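PDB 2QEN: walker-type atpase, which probably binds ATP as a P-loop protein of unknown cellular role, and is seen here with bound ADP and magnesium. Local coordinates for residues M1-R6 against E248-G253; F203-S208 against A231-D236; E210-G215 against V243-E248; P239-V244 against K267-G272. The protein carries 1 engineered substitution. All coordinates share one frame; numbering follows the deposited sequence.

Contact 1: M1-R6 against E248-G253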
# COMPACT_ATOMS: atom_id res chain seq x y z
N MET A 1 -4.64 18.65 11.35
CA MET A 1 -3.32 18.47 12.06
C MET A 1 -2.65 17.13 11.74
O MET A 1 -3.33 16.14 11.46
CB MET A 1 -3.48 18.66 13.56
CG MET A 1 -4.56 17.79 14.21
SD MET A 1 -4.87 18.23 15.94
CE MET A 1 -3.38 17.61 16.74
N LEU A 2 -1.32 17.11 11.77
CA LEU A 2 -0.54 15.88 11.56
C LEU A 2 -0.87 14.79 12.57
O LEU A 2 -1.11 13.64 12.20
CB LEU A 2 0.97 16.14 11.63
CG LEU A 2 1.77 16.65 10.43
CD1 LEU A 2 3.27 16.51 10.75
CD2 LEU A 2 1.42 15.93 9.13
N PHE A 3 -0.88 15.17 13.85
CA PHE A 3 -1.13 14.21 14.91
C PHE A 3 -2.64 13.97 15.07
O PHE A 3 -3.29 14.46 15.99
CB PHE A 3 -0.42 14.62 16.20
CG PHE A 3 1.09 14.66 16.08
CD1 PHE A 3 1.75 14.02 15.01
CD2 PHE A 3 1.86 15.28 17.05
CE1 PHE A 3 3.14 14.03 14.91
CE2 PHE A 3 3.26 15.29 16.97
CZ PHE A 3 3.90 14.68 15.89
N ASP A 4 -3.16 13.20 14.13
CA ASP A 4 -4.58 12.92 14.00
C ASP A 4 -4.70 11.58 13.30
O ASP A 4 -4.02 11.35 12.31
CB ASP A 4 -5.26 14.02 13.17
CG ASP A 4 -6.77 13.99 13.29
OD1 ASP A 4 -7.39 12.99 12.88
OD2 ASP A 4 -7.34 14.99 13.79
N LEU A 5 -5.54 10.69 13.82
CA LEU A 5 -5.64 9.31 13.31
C LEU A 5 -6.58 9.10 12.13
O LEU A 5 -6.50 8.07 11.47
CB LEU A 5 -6.03 8.35 14.44
CG LEU A 5 -5.09 8.27 15.65
CD1 LEU A 5 -5.86 7.81 16.88
CD2 LEU A 5 -3.90 7.35 15.36
N ARG A 6 -7.47 10.06 11.87
CA ARG A 6 -8.38 9.98 10.70
C ARG A 6 -7.59 9.97 9.38
O ARG A 6 -6.48 10.50 9.32
CB ARG A 6 -9.38 11.14 10.72
CG ARG A 6 -10.17 11.26 12.03
CD ARG A 6 -11.24 12.35 11.98
NE ARG A 6 -10.68 13.68 11.70
CZ ARG A 6 -10.57 14.67 12.59
NH1 ARG A 6 -10.97 14.50 13.85
NH2 ARG A 6 -10.06 15.83 12.23
N GLU A 248 -0.27 9.75 20.79
CA GLU A 248 -0.08 9.23 22.16
C GLU A 248 0.64 10.21 23.07
O GLU A 248 0.34 10.30 24.25
CB GLU A 248 0.63 7.87 22.15
CG GLU A 248 -0.21 6.70 21.61
CD GLU A 248 -1.57 6.58 22.31
OE1 GLU A 248 -1.66 6.95 23.49
OE2 GLU A 248 -2.55 6.13 21.67
N TYR A 249 1.57 10.98 22.50
CA TYR A 249 2.28 12.00 23.26
C TYR A 249 1.36 13.14 23.68
O TYR A 249 1.43 13.58 24.82
CB TYR A 249 3.53 12.52 22.52
CG TYR A 249 4.54 13.19 23.44
CD1 TYR A 249 4.31 14.47 23.96
CD2 TYR A 249 5.74 12.56 23.76
CE1 TYR A 249 5.24 15.10 24.82
CE2 TYR A 249 6.67 13.18 24.60
CZ TYR A 249 6.41 14.45 25.12
OH TYR A 249 7.33 15.06 25.95
N LEU A 250 0.49 13.58 22.77
CA LEU A 250 -0.50 14.64 23.06
C LEU A 250 -1.50 14.20 24.15
O LEU A 250 -1.95 15.01 24.96
CB LEU A 250 -1.29 15.00 21.79
CG LEU A 250 -0.56 15.74 20.65
CD1 LEU A 250 -1.57 16.33 19.66
CD2 LEU A 250 0.35 16.82 21.17
N ARG A 251 -1.83 12.92 24.14
CA ARG A 251 -2.76 12.36 25.10
C ARG A 251 -2.11 12.05 26.48
O ARG A 251 -2.80 12.07 27.48
CB ARG A 251 -3.38 11.11 24.49
CG ARG A 251 -4.37 11.46 23.38
CD ARG A 251 -4.86 10.25 22.63
NE ARG A 251 -5.96 10.65 21.76
CZ ARG A 251 -6.73 9.82 21.07
NH1 ARG A 251 -6.53 8.52 21.12
NH2 ARG A 251 -7.71 10.31 20.33
N ASN A 252 -0.81 11.78 26.49
CA ASN A 252 -0.13 11.26 27.67
C ASN A 252 0.95 12.16 28.27
O ASN A 252 1.26 12.03 29.45
CB ASN A 252 0.46 9.88 27.37
CG ASN A 252 -0.61 8.85 27.19
OD1 ASN A 252 -1.13 8.33 28.17
ND2 ASN A 252 -0.99 8.57 25.93
N GLY A 253 1.54 13.04 27.44
CA GLY A 253 2.43 14.11 27.93
C GLY A 253 3.81 13.67 28.37
O GLY A 253 4.54 14.43 29.02
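L250 reaches across from helix 239-252 with its CD1 methyl and is overlapped there by two residues of the N-terminal loop. One is M1, whose thioether end meets it tip to tip, with M1 CE 3.7 Å from L250 CD1. M1 CG lies between the backbone N and the carbonyl carbon (chi1 54°), and the bend at the third torsion swings CE toward the leucine. The other is F3, whose CB lies 4.0 Å from L250 CD1, while L250 CG sits at the edge of the F3 ring and near its plane, so the leucine does not stack on the ring. Further along, L5 CD1 comes to 4.4 Å from R251 NH1, an oblique brush of a methyl against a guanidinium group.

No hydrogen bond crosses this surface contact, and some polar groups pair within their own segment. D4 OD1 accepts from R6 N at 3.1 Å in an Asx turn, and D4 OD2 stands over one face of the R6 guanidinium, a pairing of charges only. In the helix, N252 ND2 donates to E248 O at 2.8 Å, in the carbonyl plane and on a lone pair, just before G253 leaves helical geometry with positive phi. Y249 OH bonds outside, to E227.

F3 also packs on F211 and L212 of helix 205-217 and meets F216 edge to face, whereas L250 touches F216, V219 and L221. The N-terminal loop is thus laid against the paired helices 205-217 and 239-252, and Y249 and E248 pack on helix 255-280.

Contact 2: F203-S208 against A231-D236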
# COMPACT_ATOMS: atom_id res chain seq x y z
N PHE A 203 10.76 8.16 5.41
CA PHE A 203 11.45 9.43 5.59
C PHE A 203 12.88 9.19 6.07
O PHE A 203 13.12 8.25 6.84
CB PHE A 203 10.76 10.29 6.67
CG PHE A 203 9.36 10.74 6.32
CD1 PHE A 203 8.98 11.02 4.99
CD2 PHE A 203 8.41 10.95 7.34
CE1 PHE A 203 7.69 11.46 4.69
CE2 PHE A 203 7.12 11.39 7.03
CZ PHE A 203 6.75 11.64 5.71
N ASP A 204 13.81 10.03 5.63
CA ASP A 204 15.14 10.02 6.22
C ASP A 204 15.12 10.56 7.67
O ASP A 204 14.07 11.01 8.16
CB ASP A 204 16.20 10.69 5.31
CG ASP A 204 16.03 12.21 5.16
OD1 ASP A 204 15.36 12.87 5.97
OD2 ASP A 204 16.63 12.77 4.20
N LYS A 205 16.26 10.48 8.35
CA LYS A 205 16.39 10.97 9.72
C LYS A 205 15.85 12.38 9.92
O LYS A 205 14.97 12.60 10.75
CB LYS A 205 17.87 10.93 10.12
CG LYS A 205 18.23 9.94 11.21
CD LYS A 205 18.31 10.60 12.59
CE LYS A 205 19.37 11.68 12.65
NZ LYS A 205 19.21 12.53 13.88
N ASP A 206 16.38 13.33 9.15
CA ASP A 206 16.05 14.74 9.31
C ASP A 206 14.58 15.07 9.01
O ASP A 206 13.99 15.93 9.65
CB ASP A 206 16.99 15.63 8.48
CG ASP A 206 18.39 15.74 9.10
OD1 ASP A 206 18.64 15.15 10.18
OD2 ASP A 206 19.25 16.42 8.51
N THR A 207 14.02 14.38 8.01
CA THR A 207 12.61 14.51 7.65
C THR A 207 11.72 13.99 8.79
O THR A 207 10.77 14.66 9.20
CB THR A 207 12.31 13.81 6.30
OG1 THR A 207 13.21 14.30 5.29
CG2 THR A 207 10.88 14.08 5.83
N SER A 208 12.04 12.80 9.32
CA SER A 208 11.34 12.26 10.49
C SER A 208 11.30 13.22 11.68
O SER A 208 10.25 13.42 12.27
CB SER A 208 11.97 10.93 10.93
OG SER A 208 11.90 9.99 9.88
N ALA A 231 12.56 9.14 19.75
CA ALA A 231 11.39 8.60 19.05
C ALA A 231 11.75 8.15 17.62
O ALA A 231 11.29 7.11 17.16
CB ALA A 231 10.26 9.60 19.04
N VAL A 232 12.59 8.92 16.94
CA VAL A 232 12.97 8.60 15.56
C VAL A 232 13.94 7.40 15.48
O VAL A 232 13.89 6.61 14.54
CB VAL A 232 13.55 9.86 14.84
CG1 VAL A 232 14.22 9.49 13.51
CG2 VAL A 232 12.44 10.90 14.64
N GLU A 233 14.80 7.25 16.48
CA GLU A 233 15.63 6.06 16.61
C GLU A 233 14.81 4.79 16.80
O GLU A 233 15.18 3.74 16.28
CB GLU A 233 16.65 6.22 17.73
CG GLU A 233 17.78 7.22 17.44
CD GLU A 233 18.38 7.12 16.01
OE1 GLU A 233 17.64 7.32 15.01
OE2 GLU A 233 19.61 6.89 15.90
N LEU A 234 13.70 4.87 17.55
CA LEU A 234 12.80 3.73 17.66
C LEU A 234 11.86 3.57 16.47
O LEU A 234 11.55 2.44 16.07
CB LEU A 234 11.99 3.75 18.96
CG LEU A 234 12.54 3.17 20.28
CD1 LEU A 234 13.61 2.10 20.06
CD2 LEU A 234 13.07 4.25 21.18
N LEU A 235 11.38 4.68 15.91
CA LEU A 235 10.33 4.60 14.89
C LEU A 235 10.75 4.76 13.40
O LEU A 235 9.93 4.58 12.51
CB LEU A 235 9.14 5.53 15.24
CG LEU A 235 8.50 5.38 16.64
CD1 LEU A 235 7.39 6.45 16.88
CD2 LEU A 235 7.96 3.97 16.93
N ASP A 236 12.01 5.15 13.16
CA ASP A 236 12.71 5.06 11.84
C ASP A 236 11.98 5.48 10.52
O ASP A 236 12.02 4.77 9.48
CB ASP A 236 13.36 3.67 11.66
CG ASP A 236 14.73 3.49 12.43
OD1 ASP A 236 15.21 4.37 13.19
OD2 ASP A 236 15.35 2.41 12.23
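D204 O is gripped twice by S208, the residue that also carries the contact: S208 N donates to it from 2.9 Å and S208 OG from 3.0 Å. The hydroxyl comes in 43° above the carbonyl plane, and its bond fixes the rotation of the S208 side chain. D204 itself is the N-cap of helix 205-217. Its OD1 takes T207 N at 2.9 Å nearly along the C-O axis and T207 OG1 at 2.7 Å from above the carboxylate plane, so two bonds from T207 cap the first turn.

With its hydroxyl turned back to its own helix, S208 offers carbon to V232. S208 CB lies 3.7 Å from V232 CG1 and equally far from CG2, the valine presenting both methyls of its fork. CG1 stands opposite the valine's backbone N (chi1 168°), and CG2 opposite its carbonyl carbon. Where the pairing nears solvent, K205 and E233 cross at a slant. K205 CD comes 4.1 Å from E233 OE1, but K205 NZ is 5.6 Å from that oxygen, so opposite charges are near without a salt bridge.

V232 continues onto V209 and L212, along the same face of helix 205-217. A neighbour on its own helix, A231, packs with L235 on F245 of helix 239-252, and both also touch helix 255-280, while L235 reaches helix 342-348. Helix 225-235 therefore lies among four other helices.

Contact 3: E210-G215 against V243-E248. With ADP (adenosine-5'-diphosphate), chain C.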
# COMPACT_ATOMS: atom_id res chain seq x y z
N GLU A 210 11.77 16.52 11.57
CA GLU A 210 10.93 17.63 11.13
C GLU A 210 9.41 17.34 11.14
O GLU A 210 8.60 18.24 11.46
CB GLU A 210 11.36 18.11 9.74
CG GLU A 210 11.03 19.55 9.47
CD GLU A 210 11.25 20.43 10.70
OE1 GLU A 210 12.44 20.72 11.01
OE2 GLU A 210 10.23 20.81 11.34
N PHE A 211 9.05 16.11 10.78
CA PHE A 211 7.68 15.62 10.84
C PHE A 211 7.13 15.75 12.26
O PHE A 211 6.10 16.40 12.47
CB PHE A 211 7.64 14.15 10.36
CG PHE A 211 6.26 13.56 10.26
CD1 PHE A 211 5.62 13.03 11.39
CD2 PHE A 211 5.62 13.48 9.02
CE1 PHE A 211 4.34 12.47 11.29
CE2 PHE A 211 4.36 12.93 8.92
CZ PHE A 211 3.71 12.41 10.07
N LEU A 212 7.83 15.16 13.23
CA LEU A 212 7.46 15.24 14.64
C LEU A 212 7.43 16.67 15.17
O LEU A 212 6.50 17.06 15.87
CB LEU A 212 8.41 14.38 15.49
CG LEU A 212 8.22 12.86 15.38
CD1 LEU A 212 9.16 12.14 16.34
CD2 LEU A 212 6.73 12.45 15.61
N LYS A 213 8.46 17.44 14.82
CA LYS A 213 8.54 18.85 15.18
C LYS A 213 7.31 19.64 14.74
O LYS A 213 6.74 20.38 15.54
CB LYS A 213 9.82 19.47 14.63
CG LYS A 213 11.04 19.18 15.49
CD LYS A 213 12.34 19.78 14.92
CE LYS A 213 12.28 21.30 14.81
NZ LYS A 213 11.83 21.91 16.10
N ARG A 214 6.91 19.49 13.47
CA ARG A 214 5.71 20.14 12.94
C ARG A 214 4.46 19.73 13.72
O ARG A 214 3.66 20.58 14.13
CB ARG A 214 5.54 19.87 11.44
CG ARG A 214 4.45 20.69 10.78
CD ARG A 214 4.36 20.45 9.27
NE ARG A 214 5.11 21.43 8.47
CZ ARG A 214 5.16 21.44 7.14
NH1 ARG A 214 4.50 20.51 6.45
NH2 ARG A 214 5.85 22.37 6.49
N GLY A 215 4.30 18.42 13.95
CA GLY A 215 3.17 17.88 14.72
C GLY A 215 2.95 18.51 16.09
O GLY A 215 1.82 18.79 16.47
N VAL A 243 2.91 9.18 13.44
CA VAL A 243 1.59 9.74 13.78
C VAL A 243 0.96 9.12 15.04
O VAL A 243 0.44 9.85 15.87
CB VAL A 243 0.59 9.70 12.58
CG1 VAL A 243 -0.84 10.09 13.03
CG2 VAL A 243 1.04 10.64 11.46
N VAL A 244 1.01 7.80 15.18
CA VAL A 244 0.53 7.12 16.40
C VAL A 244 1.26 7.66 17.64
O VAL A 244 0.63 7.95 18.66
CB VAL A 244 0.72 5.56 16.34
CG1 VAL A 244 0.44 4.93 17.71
CG2 VAL A 244 -0.17 4.93 15.24
N PHE A 245 2.58 7.78 17.54
CA PHE A 245 3.40 8.36 18.61
C PHE A 245 2.99 9.81 18.94
O PHE A 245 2.81 10.16 20.11
CB PHE A 245 4.89 8.29 18.26
CG PHE A 245 5.77 8.98 19.28
CD1 PHE A 245 6.06 8.36 20.50
CD2 PHE A 245 6.27 10.27 19.02
CE1 PHE A 245 6.83 9.01 21.46
CE2 PHE A 245 7.02 10.93 19.98
CZ PHE A 245 7.33 10.31 21.19
N GLY A 246 2.83 10.64 17.91
CA GLY A 246 2.44 12.04 18.08
C GLY A 246 1.12 12.17 18.83
O GLY A 246 1.03 12.89 19.80
N VAL A 247 0.10 11.44 18.37
CA VAL A 247 -1.17 11.28 19.08
C VAL A 247 -1.01 10.84 20.55
O VAL A 247 -1.55 11.48 21.45
CB VAL A 247 -2.13 10.31 18.30
CG1 VAL A 247 -3.41 9.98 19.10
CG2 VAL A 247 -2.50 10.91 16.92
N GLU A 248 -0.27 9.75 20.79
CA GLU A 248 -0.08 9.23 22.16
C GLU A 248 0.64 10.21 23.07
O GLU A 248 0.34 10.30 24.25
CB GLU A 248 0.63 7.87 22.15
CG GLU A 248 -0.21 6.70 21.61
CD GLU A 248 -1.57 6.58 22.31
OE1 GLU A 248 -1.66 6.95 23.49
OE2 GLU A 248 -2.55 6.13 21.67
PB ADP C . 0.20 2.66 3.11
O1B ADP C . 1.54 2.92 2.47
O2B ADP C . -0.95 2.90 2.16
O3B ADP C . 0.07 1.35 3.85
PA ADP C . -0.99 4.95 4.56
O1A ADP C . -1.07 5.95 3.44
O2A ADP C . -2.24 4.33 5.11
O3A ADP C . 0.12 3.79 4.26
O5' ADP C . -0.20 5.71 5.75
C5' ADP C . -0.18 5.25 7.10
C4' ADP C . -0.58 6.42 8.01
O4' ADP C . 0.54 7.32 8.20
C3' ADP C . -1.69 7.32 7.46
O3' ADP C . -2.98 6.93 7.89
C2' ADP C . -1.39 8.65 8.07
O2' ADP C . -1.70 8.52 9.46
C1' ADP C . 0.11 8.68 8.11
N9 ADP C . 0.83 9.30 6.97
C8 ADP C . 1.34 8.63 5.92
N7 ADP C . 2.01 9.46 5.08
C5 ADP C . 1.92 10.70 5.60
C6 ADP C . 2.40 12.05 5.23
N6 ADP C . 3.13 12.25 4.11
N1 ADP C . 2.09 13.08 6.06
C2 ADP C . 1.36 12.90 7.16
N3 ADP C . 0.91 11.70 7.58
C4 ADP C . 1.15 10.59 6.85
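V243 opens the walk along helix 239-252 by pushing its CG2 methyl at the rim of the F211 ring, 3.5 Å from F211 CZ and in the plane of that ring. The same methyl lies 4.0 Å from ADP C1', so one branch of the valine serves both ring and ribose; CG1 and CB stand beside ADP O2'. F211 in turn meets the base with its edge, F211 CE2 being 3.5 Å from ADP C2, with ADP N1 also at the rim. Its CG is trans to the backbone N (chi1 -175°), a setting that carries the ring away from helix 205-217 toward the nucleotide. Replacing F211 by an alanine would probably open a gap beside V243 CG2 and the adenine edge at C2 and leave F15, which meets this ring edge to face, without its aromatic partner.

V244 packs on T262 and V265 of helix 255-280. The 205-217 and 239-252 helices follow the last strand of a parallel sheet with strand order 2-3-4-1-5; such a helical bundle over the nucleotide is consistent with the small helical lid of AAA+ relatives.

F245 meets L212 next. L212 CD2 approaches at the ring edge, 4.1 Å from F245 CD2, and the two side chains cross at about a right angle. G246, which has no side chain, follows on the side facing helix 205-217. V247 touches L5 of the N-terminal loop.

Contact 4: P239-V244 against K267-G272. With ADP (adenosine-5'-diphosphate), chain C.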
# COMPACT_ATOMS: atom_id res chain seq x y z
N PRO A 239 5.79 6.92 8.57
CA PRO A 239 4.82 7.92 8.98
C PRO A 239 3.67 7.35 9.81
O PRO A 239 3.17 8.05 10.68
CB PRO A 239 4.30 8.47 7.65
CG PRO A 239 5.39 8.18 6.67
CD PRO A 239 5.95 6.87 7.10
N GLY A 240 3.27 6.11 9.55
CA GLY A 240 2.19 5.46 10.31
C GLY A 240 2.49 5.43 11.80
O GLY A 240 1.63 5.76 12.62
N TRP A 241 3.72 5.06 12.15
CA TRP A 241 4.13 4.99 13.55
C TRP A 241 4.45 6.36 14.16
O TRP A 241 4.16 6.60 15.33
CB TRP A 241 5.29 4.01 13.72
CG TRP A 241 5.02 2.61 13.13
CD1 TRP A 241 5.82 1.91 12.28
CD2 TRP A 241 3.87 1.77 13.37
NE1 TRP A 241 5.25 0.70 11.96
CE2 TRP A 241 4.05 0.59 12.62
CE3 TRP A 241 2.71 1.90 14.13
CZ2 TRP A 241 3.13 -0.46 12.63
CZ3 TRP A 241 1.76 0.87 14.12
CH2 TRP A 241 1.99 -0.30 13.38
N LEU A 242 5.00 7.26 13.35
CA LEU A 242 5.27 8.64 13.78
C LEU A 242 4.00 9.41 14.18
O LEU A 242 4.01 10.20 15.12
CB LEU A 242 6.06 9.41 12.71
CG LEU A 242 7.50 8.98 12.37
CD1 LEU A 242 8.05 9.75 11.17
CD2 LEU A 242 8.45 9.10 13.55
N VAL A 243 2.91 9.18 13.44
CA VAL A 243 1.59 9.74 13.78
C VAL A 243 0.96 9.12 15.04
O VAL A 243 0.44 9.85 15.87
CB VAL A 243 0.59 9.70 12.58
CG1 VAL A 243 -0.84 10.09 13.03
CG2 VAL A 243 1.04 10.64 11.46
N VAL A 244 1.01 7.80 15.18
CA VAL A 244 0.53 7.12 16.40
C VAL A 244 1.26 7.66 17.64
O VAL A 244 0.63 7.95 18.66
CB VAL A 244 0.72 5.56 16.34
CG1 VAL A 244 0.44 4.93 17.71
CG2 VAL A 244 -0.17 4.93 15.24
N LYS A 267 2.00 -3.45 18.34
CA LYS A 267 1.91 -4.88 18.67
C LYS A 267 0.56 -5.49 18.28
O LYS A 267 0.52 -6.57 17.70
CB LYS A 267 2.22 -5.13 20.15
CG LYS A 267 2.39 -6.61 20.48
CD LYS A 267 2.79 -6.86 21.93
CE LYS A 267 1.58 -6.99 22.88
NZ LYS A 267 1.94 -7.50 24.25
N GLY A 268 -0.53 -4.77 18.58
CA GLY A 268 -1.88 -5.25 18.29
C GLY A 268 -2.10 -5.51 16.81
O GLY A 268 -2.50 -6.60 16.41
N LEU A 269 -1.81 -4.50 15.99
CA LEU A 269 -1.98 -4.58 14.54
C LEU A 269 -1.08 -5.65 13.90
O LEU A 269 -1.55 -6.51 13.13
CB LEU A 269 -1.73 -3.20 13.91
CG LEU A 269 -2.60 -2.02 14.36
CD1 LEU A 269 -2.03 -0.70 13.85
CD2 LEU A 269 -4.05 -2.16 13.90
N ILE A 270 0.20 -5.62 14.27
CA ILE A 270 1.19 -6.55 13.72
C ILE A 270 0.90 -8.00 14.11
O ILE A 270 1.12 -8.92 13.32
CB ILE A 270 2.63 -6.11 14.12
CG1 ILE A 270 2.96 -4.78 13.43
CG2 ILE A 270 3.68 -7.20 13.78
CD1 ILE A 270 3.97 -3.92 14.13
N MET A 271 0.37 -8.19 15.31
CA MET A 271 0.02 -9.52 15.79
C MET A 271 -1.12 -10.09 14.95
O MET A 271 -1.16 -11.30 14.68
CB MET A 271 -0.38 -9.47 17.27
CG MET A 271 0.28 -10.54 18.12
SD MET A 271 2.07 -10.32 18.22
CE MET A 271 2.62 -12.02 18.15
N GLY A 272 -2.03 -9.21 14.55
CA GLY A 272 -3.18 -9.56 13.70
C GLY A 272 -2.73 -10.08 12.35
O GLY A 272 -3.24 -11.08 11.86
PB ADP C . 0.20 2.66 3.11
O1B ADP C . 1.54 2.92 2.47
O2B ADP C . -0.95 2.90 2.16
O3B ADP C . 0.07 1.35 3.85
PA ADP C . -0.99 4.95 4.56
O1A ADP C . -1.07 5.95 3.44
O2A ADP C . -2.24 4.33 5.11
O3A ADP C . 0.12 3.79 4.26
O5' ADP C . -0.20 5.71 5.75
C5' ADP C . -0.18 5.25 7.10
C4' ADP C . -0.58 6.42 8.01
O4' ADP C . 0.54 7.32 8.20
C3' ADP C . -1.69 7.32 7.46
O3' ADP C . -2.98 6.93 7.89
C2' ADP C . -1.39 8.65 8.07
O2' ADP C . -1.70 8.52 9.46
C1' ADP C . 0.11 8.68 8.11
N9 ADP C . 0.83 9.30 6.97
C8 ADP C . 1.34 8.63 5.92
N7 ADP C . 2.01 9.46 5.08
C5 ADP C . 1.92 10.70 5.60
C6 ADP C . 2.40 12.05 5.23
N6 ADP C . 3.13 12.25 4.11
N1 ADP C . 2.09 13.08 6.06
C2 ADP C . 1.36 12.90 7.16
N3 ADP C . 0.91 11.70 7.58
C4 ADP C . 1.15 10.59 6.85
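The indole of W241 is met at its edge by L269 CD1, which lies near the ring plane 4.1 Å from W241 CH2 and equally far from CZ3. I270 CD1 approaches the same benzo end obliquely, 3.9 Å from W241 CZ2. The tryptophan and L269 run past each other in opposite directions, while I270 slants across. With CG placed opposite the carbonyl carbon (chi1 -53°), the indole leaves its helix and spans to helix 255-280, although the nearest backbones, at W241 and K267, remain 11.3 Å apart between CA atoms.

Its one polar atom has a partner elsewhere: W241 NE1 is hydrogen-bonded to D341 OD2. The indole also packs on R41 and on V343 of helix 342-348. A leucine in place of W241 would probably leave a gap at L269 CD1 and I270 CD1 and the D341 carboxylate without its indole donor.

On the nucleotide side, the same helix start lines the pocket. P239 CB lies 3.4 Å from ADP C8, and G240 CA is 3.3 Å from ADP O4', so ring and bare backbone pass along the base and the sugar.

Between the two segments the chemistry is wholly apolar. Nothing directional is at work there, so the fit rests on the shapes of the apolar groups; the one directional bond of the indole goes to D341, outside both helices.

In the fold
Three of the four contacts use helix 239-252. Contact 1 and contact 3 lie about 7 Å apart between centres and interlock directly, F3 CD2 coming 3.5 Å from G246 CA. Contacts 2 and 3 share helix 205-217, and just before it F203 CE2 comes 3.2 Å from F211 CD2, whereas contacts 1 and 2 do not touch, their nearest atoms being about 7 Å apart. Contacts 3 and 4 share V243 and V244, and both reach ADP. L2 and F203, from the segments of contacts 1 and 2, also touch the nucleotide. Segments of all four contacts thus contribute residues to the ADP pocket, while contact 4 ties helix 239-252 to helix 255-280.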